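PDB 2G2C: putative molybdenum cofactor biosynthesis protein from Corynebacterium diphtheriae, which probably binds molybdopterin and takes part in molybdenum cofactor biosynthesis. Local coordinates for residues E89-F94 with I136-S141. Sequence-based numbering, arbitrary orientation.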
loop_
_atom_site.group_PDB
_atom_site.type_symbol
_atom_site.label_atom_id
_atom_site.label_comp_id
_atom_site.label_asym_id
_atom_site.label_seq_id
_atom_site.Cartn_x
_atom_site.Cartn_y
_atom_site.Cartn_z
ATOM N N GLU A 89 -9.466 0.781 7.217
ATOM C CA GLU A 89 -10.045 -0.157 8.192
ATOM C C GLU A 89 -9.605 -1.601 7.849
ATOM O O GLU A 89 -9.175 -2.378 8.721
ATOM C CB GLU A 89 -11.585 -0.075 8.216
ATOM C CG GLU A 89 -12.148 1.255 8.791
ATOM C CD GLU A 89 -12.156 2.473 7.811
ATOM O OE1 GLU A 89 -11.550 2.446 6.704
ATOM O OE2 GLU A 89 -12.815 3.472 8.177
ATOM N N ALA A 90 -9.723 -1.948 6.568
ATOM C CA ALA A 90 -9.308 -3.282 6.132
ATOM C C ALA A 90 -7.809 -3.492 6.454
ATOM O O ALA A 90 -7.375 -4.541 6.956
ATOM C CB ALA A 90 -9.593 -3.475 4.607
ATOM N N THR A 91 -7.006 -2.483 6.162
ATOM C CA THR A 91 -5.586 -2.587 6.394
ATOM C C THR A 91 -5.263 -2.766 7.881
ATOM O O THR A 91 -4.419 -3.599 8.247
ATOM C CB THR A 91 -4.862 -1.362 5.816
ATOM O OG1 THR A 91 -5.113 -1.295 4.406
ATOM C CG2 THR A 91 -3.315 -1.424 6.113
ATOM N N ALA A 92 -5.923 -1.974 8.731
ATOM C CA ALA A 92 -5.657 -1.976 10.167
ATOM C C ALA A 92 -5.846 -3.388 10.734
ATOM O O ALA A 92 -5.178 -3.761 11.739
ATOM C CB ALA A 92 -6.584 -1.021 10.853
ATOM N N SER A 93 -6.744 -4.169 10.107
ATOM C CA SER A 93 -7.020 -5.531 10.645
ATOM C C SER A 93 -5.786 -6.429 10.614
ATOM O O SER A 93 -5.769 -7.457 11.342
ATOM C CB SER A 93 -8.186 -6.210 9.911
ATOM O OG SER A 93 -7.828 -6.632 8.608
ATOM N N PHE A 94 -4.769 -6.060 9.806
ATOM C CA PHE A 94 -3.544 -6.842 9.636
ATOM C C PHE A 94 -2.368 -6.265 10.416
ATOM O O PHE A 94 -1.306 -6.884 10.463
ATOM C CB PHE A 94 -3.108 -6.855 8.180
ATOM C CG PHE A 94 -4.088 -7.539 7.279
ATOM C CD1 PHE A 94 -4.017 -8.930 7.088
ATOM C CD2 PHE A 94 -5.118 -6.820 6.663
ATOM C CE1 PHE A 94 -4.925 -9.581 6.244
ATOM C CE2 PHE A 94 -6.055 -7.480 5.822
ATOM C CZ PHE A 94 -5.946 -8.851 5.611
ATOM N N ILE A 136 2.769 -2.595 4.881
ATOM C CA ILE A 136 1.612 -2.247 4.072
ATOM C C ILE A 136 1.494 -0.733 4.110
ATOM O O ILE A 136 1.610 -0.119 5.202
ATOM C CB ILE A 136 0.330 -2.905 4.619
ATOM C CG1 ILE A 136 0.517 -4.421 4.758
ATOM C CG2 ILE A 136 -0.874 -2.596 3.703
ATOM C CD1 ILE A 136 -0.689 -5.110 5.289
ATOM N N VAL A 137 1.272 -0.134 2.930
ATOM C CA VAL A 137 1.172 1.331 2.792
ATOM C C VAL A 137 -0.089 1.621 2.005
ATOM O O VAL A 137 -0.277 1.072 0.911
ATOM C CB VAL A 137 2.389 1.877 1.980
ATOM C CG1 VAL A 137 2.198 3.348 1.568
ATOM C CG2 VAL A 137 3.676 1.712 2.764
ATOM N N ASN A 138 -0.953 2.476 2.569
ATOM C CA ASN A 138 -2.157 2.955 1.854
ATOM C C ASN A 138 -1.866 4.293 1.192
ATOM O O ASN A 138 -1.620 5.288 1.897
ATOM C CB ASN A 138 -3.313 3.234 2.829
ATOM C CG ASN A 138 -3.803 2.015 3.585
ATOM O OD1 ASN A 138 -4.367 2.193 4.655
ATOM N ND2 ASN A 138 -3.670 0.811 3.020
ATOM N N ALA A 139 -1.888 4.330 -0.146
ATOM C CA ALA A 139 -1.811 5.610 -0.863
ATOM C C ALA A 139 -3.180 6.073 -1.345
ATOM O O ALA A 139 -4.100 5.279 -1.481
ATOM C CB ALA A 139 -0.873 5.481 -2.062
ATOM N N PRO A 140 -3.331 7.380 -1.597
ATOM C CA PRO A 140 -4.566 7.864 -2.229
ATOM C C PRO A 140 -4.713 7.352 -3.665
ATOM O O PRO A 140 -3.774 6.738 -4.196
ATOM C CB PRO A 140 -4.402 9.398 -2.235
ATOM C CG PRO A 140 -3.294 9.670 -1.197
ATOM C CD PRO A 140 -2.378 8.462 -1.277
ATOM N N SER A 141 -5.865 7.640 -4.270
ATOM C CA SER A 141 -6.107 7.200 -5.639
ATOM C C SER A 141 -5.332 8.044 -6.654
ATOM O O SER A 141 -4.987 7.559 -7.728
ATOM C CB SER A 141 -7.591 7.301 -5.972
ATOM O OG SER A 141 -8.056 8.612 -5.701
#
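Thr91, on the short helix 87-92, faces strand 135-139, and its CA lies 7.6 Å from that of Ile136, the closest CA pair between 89-94 and 136-141. No backbone hydrogen bond joins the two segments; side chains alone bridge them. Thr91 does most of the work, with one branch for each partner. Its methyl CG2 is anti to the backbone N and packs on the branch methyl CG2 of Ile136 at 3.6 Å. Its hydroxyl OG1 takes a hydrogen bond from ND2 of Asn138, 2.9 Å long and nearly straight, with an N-H...O angle of 167°. OG1 lies close to the amide plane of Asn138, 9° out of it. The same hydroxyl gives its own hydrogen to the carbonyl O of Thr87, one turn back in the helix, so OG1 both donates and accepts. The Asn138 amide has further partners: ND2 also bonds OG1 of Thr75, and OD1 accepts from the backbone N of Ile123. This buried amide is therefore satisfied at both ends, which would disfavour a flipped amide. Phe94 adds a looser apolar touch just after Thr91. Its CB, rather than its ring, meets CD1 of Ile136 at 4.2 Å. The extended Ile136 side chain (chi2 180°) carries CD1 out to that point.

The contact is buried near the centre of the chain, and a sodium ion is bound nearby, about 8 Å from the Asn138 side chain. In the mixed sheet, strand 135-139 runs between strand 72-76, parallel to it, and strand 124-126, antiparallel to it. This is helix-on-sheet packing in an alpha/beta fold: Thr91 faces the sheet and also touches Ile62 of helix 55-67, while Val137 points away, reaching Thr149 and Ile153 of helix 143-153.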